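Long-range contact in prolyl 4-hydroxylase (Paramecium bursaria Chlorella virus 1, PDB 5C5T), which probably hydroxylates proline residues in collagen-like proteins, as a metal-dependent dioxygenase that binds 2-oxoglutarate as cosubstrate: residues Q133-D145 with R199-P211. Sequence-based numbering, arbitrary orientation.
Sequences QYYYHHYDGDDCD and RKLYKETLHAGLP. With ZN (zinc ion), chain D; AKG (2-oxoglutaric acid), chain C.
His207 O takes the N-H of His138 at 2.9 Å and, beside it, a CA-H...O contact from His137 CA at 3.1 Å. Below this pairing both histidines bind the zinc ion through NE2, His207 from strand 207-209 and His138 from the end of strand 134-138. Asp140 OD1, from the loop that follows, binds the metal at 2.0 Å, and 2-oxoglutarate adds O2 and O5 as a chelate. The shared zinc brings OD1 beside the edge of the His207 ring, carboxylate and ring planes 88° apart; OD2 is hydrogen-bonded by Thr156 and Trp223. Each histidine is fixed in rotation by its far nitrogen: His138 ND1 donates to Tyr136 O at 2.8 Å and His207 ND1 to Thr205 O, also at 2.8 Å. In both, CG lies between the backbone N and the carbonyl carbon (chi1 60° and 64°), which turns the ring toward the metal. This is the HxD...H facial triad of the 2-oxoglutarate oxygenases, carried by a double-stranded beta-helix; here zinc occupies the site that iron probably fills. Tyr135 with Gly209 and His138 with His207 each exchange two N-H...O bonds, a one-residue beta bulge between them. His138 CE1 lies over the centre of the Tyr135 ring, whose CE2 comes to 3.5 Å from C1 of 2-oxoglutarate. Beyond the metal, Leu206 CD1 covers one face of the Tyr139 ring, 4.1 Å from its centroid. One water accepts from Asp140 N and donates to Thr205 O. Extended Lys200 reaches Asp145 OD1 through NZ at 2.9 Å, a salt bridge with weak hydrogen-bond geometry.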
ATOM      1  N   GLN A 133      13.450   2.906  11.373  1.00 22.80           N
ATOM      2  CA  GLN A 133      12.065   2.431  11.390  1.00 20.06           C
ATOM      3  C   GLN A 133      11.802   1.504  10.194  1.00 18.10           C
ATOM      4  O   GLN A 133      12.469   1.571   9.160  1.00 16.93           O
ATOM      5  CB  GLN A 133      11.094   3.610  11.430  1.00 21.16           C
ATOM      6  CG  GLN A 133      11.175   4.350  12.761  1.00 20.64           C
ATOM      7  CD  GLN A 133      10.026   5.264  13.017  1.00 20.58           C
ATOM      8  OE1 GLN A 133       9.665   6.067  12.192  1.00 22.31           O
ATOM      9  NE2 GLN A 133       9.428   5.138  14.189  1.00 38.34           N
ATOM     10  N   TYR A 134      10.839   0.607  10.385  1.00 17.89           N
ATOM     11  CA  TYR A 134      10.645  -0.526   9.485  1.00 17.07           C
ATOM     12  C   TYR A 134       9.310  -1.176   9.807  1.00 17.24           C
ATOM     13  O   TYR A 134       8.685  -0.820  10.776  1.00 17.40           O
ATOM     14  CB  TYR A 134      11.755  -1.566   9.632  1.00 19.20           C
ATOM     15  CG  TYR A 134      11.842  -2.199  10.993  1.00 18.82           C
ATOM     16  CD1 TYR A 134      12.532  -1.565  12.044  1.00 18.51           C
ATOM     17  CD2 TYR A 134      11.197  -3.406  11.252  1.00 20.86           C
ATOM     18  CE1 TYR A 134      12.615  -2.149  13.287  1.00 21.45           C
ATOM     19  CE2 TYR A 134      11.277  -3.984  12.498  1.00 25.15           C
ATOM     20  CZ  TYR A 134      11.984  -3.348  13.504  1.00 25.70           C
ATOM     21  OH  TYR A 134      12.072  -3.907  14.754  1.00 31.50           O
ATOM     22  N   TYR A 135       8.890  -2.117   8.960  1.00 18.71           N
ATOM     23  CA  TYR A 135       7.641  -2.896   9.153  1.00 11.63           C
ATOM     24  C   TYR A 135       7.999  -4.352   8.841  1.00 16.03           C
ATOM     25  O   TYR A 135       8.139  -4.706   7.667  1.00 18.14           O
ATOM     26  CB  TYR A 135       6.508  -2.377   8.234  1.00 13.31           C
ATOM     27  CG  TYR A 135       5.086  -2.809   8.592  1.00 12.97           C
ATOM     28  CD1 TYR A 135       4.823  -3.887   9.449  1.00 14.19           C
ATOM     29  CD2 TYR A 135       4.005  -2.119   8.047  1.00 14.82           C
ATOM     30  CE1 TYR A 135       3.521  -4.247   9.756  1.00 17.05           C
ATOM     31  CE2 TYR A 135       2.709  -2.483   8.338  1.00 12.67           C
ATOM     32  CZ  TYR A 135       2.462  -3.514   9.214  1.00 13.44           C
ATOM     33  OH  TYR A 135       1.164  -3.880   9.503  1.00 19.43           O
ATOM     34  N   TYR A 136       8.159  -5.187   9.882  1.00 17.09           N
ATOM     35  CA  TYR A 136       8.497  -6.616   9.728  1.00 16.60           C
ATOM     36  C   TYR A 136       7.534  -7.375   8.819  1.00 15.23           C
ATOM     37  O   TYR A 136       6.383  -7.007   8.729  1.00 14.90           O
ATOM     38  CB  TYR A 136       8.496  -7.302  11.082  1.00 16.48           C
ATOM     39  CG  TYR A 136       8.998  -8.726  11.114  1.00 25.37           C
ATOM     40  CD1 TYR A 136      10.353  -9.011  10.991  1.00 30.09           C
ATOM     41  CD2 TYR A 136       8.121  -9.783  11.318  1.00 28.76           C
ATOM     42  CE1 TYR A 136      10.816 -10.317  11.028  1.00 29.72           C
ATOM     43  CE2 TYR A 136       8.576 -11.092  11.375  1.00 26.46           C
ATOM     44  CZ  TYR A 136       9.931 -11.352  11.233  1.00 33.55           C
ATOM     45  OH  TYR A 136      10.414 -12.645  11.290  1.00 44.46           O
ATOM     46  N   HIS A 137       8.005  -8.437   8.161  1.00 17.53           N
ATOM     47  CA  HIS A 137       7.159  -9.106   7.160  1.00 14.87           C
ATOM     48  C   HIS A 137       5.820  -9.594   7.701  1.00 13.30           C
ATOM     49  O   HIS A 137       5.692 -10.098   8.802  1.00 16.90           O
ATOM     50  CB  HIS A 137       7.906 -10.251   6.454  1.00 16.81           C
ATOM     51  CG  HIS A 137       8.458 -11.311   7.344  1.00 24.72           C
ATOM     52  ND1 HIS A 137       7.677 -12.273   7.952  1.00 38.68           N
ATOM     53  CD2 HIS A 137       9.739 -11.594   7.687  1.00 27.27           C
ATOM     54  CE1 HIS A 137       8.453 -13.093   8.643  1.00 28.64           C
ATOM     55  NE2 HIS A 137       9.707 -12.709   8.486  1.00 30.01           N
ATOM     56  N   HIS A 138       4.807  -9.394   6.878  1.00 12.32           N
ATOM     57  CA  HIS A 138       3.443  -9.693   7.257  1.00 12.41           C
ATOM     58  C   HIS A 138       2.602  -9.846   5.986  1.00 12.09           C
ATOM     59  O   HIS A 138       3.056  -9.574   4.859  1.00 11.79           O
ATOM     60  CB  HIS A 138       2.893  -8.557   8.123  1.00 12.28           C
ATOM     61  CG  HIS A 138       2.897  -7.250   7.411  1.00 11.72           C
ATOM     62  ND1 HIS A 138       4.022  -6.464   7.251  1.00 11.50           N
ATOM     63  CD2 HIS A 138       1.895  -6.608   6.788  1.00 11.38           C
ATOM     64  CE1 HIS A 138       3.712  -5.416   6.512  1.00 11.11           C
ATOM     65  NE2 HIS A 138       2.425  -5.481   6.212  1.00 10.97           N
ATOM     66  N   TYR A 139       1.358 -10.270   6.183  1.00 12.24           N
ATOM     67  CA  TYR A 139       0.306 -10.140   5.152  1.00 11.95           C
ATOM     68  C   TYR A 139      -0.653  -8.994   5.504  1.00 11.75           C
ATOM     69  O   TYR A 139      -0.860  -8.693   6.666  1.00 11.96           O
ATOM     70  CB  TYR A 139      -0.502 -11.422   5.038  1.00 12.65           C
ATOM     71  CG  TYR A 139       0.345 -12.683   4.995  1.00 13.05           C
ATOM     72  CD1 TYR A 139       0.994 -13.059   3.828  1.00 14.27           C
ATOM     73  CD2 TYR A 139       0.453 -13.525   6.104  1.00 14.58           C
ATOM     74  CE1 TYR A 139       1.698 -14.189   3.752  1.00 14.31           C
ATOM     75  CE2 TYR A 139       1.210 -14.677   6.035  1.00 23.25           C
ATOM     76  CZ  TYR A 139       1.829 -14.989   4.854  1.00 23.84           C
ATOM     77  OH  TYR A 139       2.574 -16.130   4.723  1.00 29.74           O
ATOM     78  N   ASP A 140      -1.277  -8.395   4.506  1.00 12.68           N
ATOM     79  CA  ASP A 140      -2.192  -7.269   4.768  1.00 11.32           C
ATOM     80  C   ASP A 140      -3.627  -7.724   5.084  1.00 15.61           C
ATOM     81  O   ASP A 140      -4.479  -6.905   5.384  1.00 17.92           O
ATOM     82  CB  ASP A 140      -2.194  -6.286   3.585  1.00 10.90           C
ATOM     83  CG  ASP A 140      -1.000  -5.318   3.597  1.00 12.59           C
ATOM     84  OD1 ASP A 140      -0.187  -5.353   4.551  1.00 11.60           O
ATOM     85  OD2 ASP A 140      -0.893  -4.492   2.645  1.00 12.30           O
ATOM     86  N   GLY A 141      -3.862  -9.023   5.070  1.00 13.56           N
ATOM     87  CA  GLY A 141      -5.155  -9.555   5.446  1.00 14.58           C
ATOM     88  C   GLY A 141      -5.010 -10.589   6.536  1.00 15.51           C
ATOM     89  O   GLY A 141      -3.909 -10.914   6.984  1.00 17.97           O
ATOM     90  N   ASP A 142      -6.157 -11.136   6.929  1.00 16.50           N
ATOM     91  CA  ASP A 142      -6.283 -12.167   7.930  1.00 17.86           C
ATOM     92  C   ASP A 142      -6.006 -13.582   7.393  1.00 16.93           C
ATOM     93  O   ASP A 142      -6.665 -14.054   6.446  1.00 20.74           O
ATOM     94  CB  ASP A 142      -7.698 -12.090   8.502  1.00 19.99           C
ATOM     95  CG  ASP A 142      -7.794 -11.210   9.721  1.00 36.80           C
ATOM     96  OD1 ASP A 142      -7.191 -10.112   9.743  1.00 45.30           O
ATOM     97  OD2 ASP A 142      -8.496 -11.650  10.663  1.00 43.38           O
ATOM     98  N   ASP A 143      -5.040 -14.290   7.980  1.00 17.56           N
ATOM     99  CA  ASP A 143      -4.807 -15.660   7.553  1.00 16.39           C
ATOM    100  C   ASP A 143      -5.955 -16.579   8.002  1.00 20.59           C
ATOM    101  O   ASP A 143      -6.208 -16.769   9.191  1.00 23.40           O
ATOM    102  CB  ASP A 143      -3.458 -16.188   8.074  1.00 22.97           C
ATOM    103  CG  ASP A 143      -3.029 -17.492   7.415  1.00 26.78           C
ATOM    104  OD1 ASP A 143      -3.662 -17.941   6.434  1.00 26.90           O
ATOM    105  OD2 ASP A 143      -2.024 -18.080   7.875  1.00 33.86           O
ATOM    106  N   CYS A 144      -6.650 -17.132   7.025  1.00 20.16           N
ATOM    107  CA  CYS A 144      -7.915 -17.821   7.271  1.00 19.94           C
ATOM    108  C   CYS A 144      -8.112 -18.983   6.303  1.00 19.85           C
ATOM    109  O   CYS A 144      -7.509 -19.044   5.231  1.00 22.02           O
ATOM    110  CB  CYS A 144      -9.099 -16.861   7.147  1.00 17.26           C
ATOM    111  SG  CYS A 144      -9.214 -16.102   5.472  1.00 20.06           S
ATOM    112  N   ASP A 145      -8.962 -19.924   6.696  1.00 21.11           N
ATOM    113  CA  ASP A 145      -9.316 -21.033   5.837  1.00 23.05           C
ATOM    114  C   ASP A 145     -10.838 -21.170   5.823  1.00 27.72           C
ATOM    115  O   ASP A 145     -11.502 -20.898   4.819  1.00 25.37           O
ATOM    116  CB  ASP A 145      -8.646 -22.318   6.313  1.00 33.67           C
ATOM    117  CG  ASP A 145      -8.959 -23.506   5.420  1.00 37.18           C
ATOM    118  OD1 ASP A 145      -9.350 -23.308   4.252  1.00 43.20           O
ATOM    119  OD2 ASP A 145      -8.804 -24.652   5.885  1.00 41.87           O
ATOM    120  N   ARG A 199     -11.783 -15.394  -0.318  1.00 17.85           N
ATOM    121  CA  ARG A 199     -11.125 -14.493   0.650  1.00 16.97           C
ATOM    122  C   ARG A 199      -9.925 -15.119   1.425  1.00 14.78           C
ATOM    123  O   ARG A 199      -9.457 -14.536   2.394  1.00 14.78           O
ATOM    124  CB  ARG A 199     -12.187 -13.916   1.602  1.00 17.53           C
ATOM    125  CG  ARG A 199     -13.321 -13.211   0.830  1.00 20.88           C
ATOM    126  CD  ARG A 199     -14.392 -12.606   1.746  1.00 25.58           C
ATOM    127  NE  ARG A 199     -14.746 -13.493   2.864  1.00 23.10           N
ATOM    128  CZ  ARG A 199     -15.596 -14.510   2.780  1.00 30.36           C
ATOM    129  NH1 ARG A 199     -16.184 -14.788   1.619  1.00 34.68           N
ATOM    130  NH2 ARG A 199     -15.853 -15.254   3.853  1.00 35.34           N
ATOM    131  N   LYS A 200      -9.379 -16.228   0.940  1.00 15.65           N
ATOM    132  CA  LYS A 200      -8.129 -16.772   1.474  1.00 14.41           C
ATOM    133  C   LYS A 200      -6.928 -15.959   0.976  1.00 14.24           C
ATOM    134  O   LYS A 200      -6.933 -15.509  -0.154  1.00 15.38           O
ATOM    135  CB  LYS A 200      -7.925 -18.240   1.093  1.00 18.28           C
ATOM    136  CG  LYS A 200      -8.958 -19.168   1.742  1.00 22.02           C
ATOM    137  CD  LYS A 200      -8.670 -20.601   1.381  1.00 22.06           C
ATOM    138  CE  LYS A 200      -9.746 -21.515   1.906  1.00 28.09           C
ATOM    139  NZ  LYS A 200      -9.585 -22.908   1.416  1.00 42.49           N
ATOM    140  N   LEU A 201      -5.890 -15.826   1.797  1.00 16.75           N
ATOM    141  CA  LEU A 201      -4.707 -15.073   1.416  1.00 14.81           C
ATOM    142  C   LEU A 201      -3.918 -15.688   0.242  1.00 16.74           C
ATOM    143  O   LEU A 201      -3.779 -16.924   0.134  1.00 17.42           O
ATOM    144  CB  LEU A 201      -3.735 -14.972   2.590  1.00 14.48           C
ATOM    145  CG  LEU A 201      -4.170 -14.188   3.831  1.00 15.74           C
ATOM    146  CD1 LEU A 201      -2.984 -14.232   4.837  1.00 15.06           C
ATOM    147  CD2 LEU A 201      -4.567 -12.796   3.541  1.00 18.13           C
ATOM    148  N   TYR A 202      -3.357 -14.819  -0.585  1.00 15.98           N
ATOM    149  CA  TYR A 202      -2.224 -15.209  -1.443  1.00 12.48           C
ATOM    150  C   TYR A 202      -0.981 -15.076  -0.574  1.00 12.53           C
ATOM    151  O   TYR A 202      -0.518 -13.953  -0.376  1.00 14.56           O
ATOM    152  CB  TYR A 202      -2.104 -14.301  -2.678  1.00 13.98           C
ATOM    153  CG  TYR A 202      -3.294 -14.322  -3.599  1.00 15.40           C
ATOM    154  CD1 TYR A 202      -3.538 -15.420  -4.412  1.00 14.12           C
ATOM    155  CD2 TYR A 202      -4.160 -13.242  -3.677  1.00 16.85           C
ATOM    156  CE1 TYR A 202      -4.631 -15.438  -5.263  1.00 14.49           C
ATOM    157  CE2 TYR A 202      -5.228 -13.248  -4.522  1.00 16.19           C
ATOM    158  CZ  TYR A 202      -5.472 -14.343  -5.321  1.00 18.06           C
ATOM    159  OH  TYR A 202      -6.592 -14.330  -6.166  1.00 19.80           O
ATOM    160  N   LYS A 203      -0.431 -16.163  -0.039  1.00 19.09           N
ATOM    161  CA  LYS A 203       0.748 -16.015   0.802  1.00 17.32           C
ATOM    162  C   LYS A 203       2.013 -15.631  -0.003  1.00 16.68           C
ATOM    163  O   LYS A 203       3.012 -15.200   0.589  1.00 15.59           O
ATOM    164  CB  LYS A 203       0.981 -17.282   1.625  1.00 21.63           C
ATOM    165  CG  LYS A 203      -0.076 -17.438   2.722  1.00 25.50           C
ATOM    166  CD  LYS A 203       0.153 -18.695   3.489  1.00 26.93           C
ATOM    167  CE  LYS A 203      -1.112 -19.186   4.182  1.00 34.12           C
ATOM    168  NZ  LYS A 203      -0.929 -20.601   4.670  1.00 46.89           N
ATOM    169  N   GLU A 204       1.932 -15.695  -1.335  1.00 14.44           N
ATOM    170  CA  GLU A 204       2.996 -15.148  -2.197  1.00 19.15           C
ATOM    171  C   GLU A 204       3.321 -13.654  -1.982  1.00 14.75           C
ATOM    172  O   GLU A 204       4.369 -13.186  -2.359  1.00 13.94           O
ATOM    173  CB  GLU A 204       2.627 -15.355  -3.667  1.00 18.42           C
ATOM    174  CG  GLU A 204       2.570 -16.830  -4.083  1.00 20.94           C
ATOM    175  CD  GLU A 204       1.228 -17.507  -3.846  1.00 22.44           C
ATOM    176  OE1 GLU A 204       0.310 -16.929  -3.217  1.00 18.11           O
ATOM    177  OE2 GLU A 204       1.116 -18.677  -4.277  1.00 28.35           O
ATOM    178  N   THR A 205       2.402 -12.893  -1.423  1.00 13.24           N
ATOM    179  CA  THR A 205       2.637 -11.459  -1.242  1.00 11.57           C
ATOM    180  C   THR A 205       2.862 -11.078   0.192  1.00 13.66           C
ATOM    181  O   THR A 205       2.644  -9.931   0.559  1.00 12.23           O
ATOM    182  CB  THR A 205       1.469 -10.624  -1.834  1.00 11.24           C
ATOM    183  OG1 THR A 205       0.230 -11.050  -1.252  1.00 12.58           O
ATOM    184  CG2 THR A 205       1.409 -10.799  -3.311  1.00 12.35           C
ATOM    185  N   LEU A 206       3.423 -12.031   0.958  1.00 12.25           N
ATOM    186  CA  LEU A 206       4.178 -11.687   2.180  1.00 13.40           C
ATOM    187  C   LEU A 206       5.104 -10.514   1.848  1.00 13.95           C
ATOM    188  O   LEU A 206       5.809 -10.540   0.872  1.00 13.83           O
ATOM    189  CB  LEU A 206       4.982 -12.889   2.669  1.00 13.75           C
ATOM    190  CG  LEU A 206       5.878 -12.759   3.908  1.00 14.79           C
ATOM    191  CD1 LEU A 206       4.973 -12.654   5.123  1.00 16.70           C
ATOM    192  CD2 LEU A 206       6.827 -13.968   4.010  1.00 20.06           C
ATOM    193  N   HIS A 207       5.045  -9.472   2.644  1.00 11.54           N
ATOM    194  CA  HIS A 207       5.902  -8.309   2.341  1.00 11.26           C
ATOM    195  C   HIS A 207       6.341  -7.569   3.605  1.00 12.85           C
ATOM    196  O   HIS A 207       5.785  -7.779   4.700  1.00 11.85           O
ATOM    197  CB  HIS A 207       5.144  -7.374   1.362  1.00 12.61           C
ATOM    198  CG  HIS A 207       3.900  -6.802   1.958  1.00 10.63           C
ATOM    199  ND1 HIS A 207       2.757  -7.560   2.118  1.00 10.78           N
ATOM    200  CD2 HIS A 207       3.641  -5.607   2.534  1.00 10.40           C
ATOM    201  CE1 HIS A 207       1.829  -6.828   2.716  1.00 12.93           C
ATOM    202  NE2 HIS A 207       2.358  -5.654   3.016  1.00 10.97           N
ATOM    203  N   ALA A 208       7.329  -6.693   3.430  1.00 13.72           N
ATOM    204  CA  ALA A 208       7.894  -5.914   4.523  1.00 11.67           C
ATOM    205  C   ALA A 208       8.347  -4.568   4.022  1.00 13.32           C
ATOM    206  O   ALA A 208       8.629  -4.409   2.837  1.00 13.58           O
ATOM    207  CB  ALA A 208       9.069  -6.650   5.123  1.00 15.38           C
ATOM    208  N   GLY A 209       8.378  -3.589   4.909  1.00 11.33           N
ATOM    209  CA  GLY A 209       9.105  -2.368   4.624  1.00 12.49           C
ATOM    210  C   GLY A 209      10.450  -2.480   5.336  1.00 12.89           C
ATOM    211  O   GLY A 209      10.493  -2.577   6.552  1.00 15.85           O
ATOM    212  N   LEU A 210      11.543  -2.479   4.581  1.00 11.78           N
ATOM    213  CA  LEU A 210      12.868  -2.653   5.158  1.00 14.75           C
ATOM    214  C   LEU A 210      13.351  -1.405   5.893  1.00 12.77           C
ATOM    215  O   LEU A 210      12.851  -0.289   5.711  1.00 13.12           O
ATOM    216  CB  LEU A 210      13.860  -3.042   4.048  1.00 17.61           C
ATOM    217  CG  LEU A 210      13.565  -4.344   3.293  1.00 19.17           C
ATOM    218  CD1 LEU A 210      14.708  -4.694   2.376  1.00 19.44           C
ATOM    219  CD2 LEU A 210      13.294  -5.500   4.253  1.00 18.04           C
ATOM    220  N   PRO A 211      14.339  -1.573   6.773  1.00 13.24           N
ATOM    221  CA  PRO A 211      14.693  -0.371   7.540  1.00 18.50           C
ATOM    222  C   PRO A 211      15.198   0.802   6.721  1.00 15.35           C
ATOM    223  O   PRO A 211      15.911   0.606   5.724  1.00 19.38           O
ATOM    224  CB  PRO A 211      15.788  -0.900   8.467  1.00 18.81           C
ATOM    225  CG  PRO A 211      15.466  -2.356   8.618  1.00 22.83           C
ATOM    226  CD  PRO A 211      15.043  -2.770   7.264  1.00 20.02           C
TER
HETATM  227 ZN    ZN D 302       1.617  -4.452   4.573  1.00 12.53          ZN
HETATM  228  C1  AKG C 301       1.904  -1.674   5.080  1.00 16.23           C
HETATM  229  O1  AKG C 301       1.728  -0.508   5.549  1.00 13.88           O
HETATM  230  O2  AKG C 301       1.021  -2.548   5.289  1.00 15.54           O
HETATM  231  C2  AKG C 301       3.198  -2.023   4.399  1.00 14.15           C
HETATM  232  O5  AKG C 301       3.446  -3.186   4.236  1.00 13.64           O
HETATM  233  C3  AKG C 301       4.157  -0.907   3.952  1.00 13.86           C
HETATM  234  C4  AKG C 301       5.343  -1.445   3.193  1.00 15.16           C
HETATM  235  C5  AKG C 301       6.459  -0.439   3.085  1.00 16.70           C
HETATM  236  O3  AKG C 301       6.572   0.479   3.944  1.00 15.10           O
HETATM  237  O4  AKG C 301       7.266  -0.520   2.109  1.00 14.07           O
HETATM  238  O   HOH W   1      -0.287  -9.473   1.807  1.00 11.18           O
HETATM  239  O   HOH W   2      -5.310 -17.658   4.299  1.00 20.25           O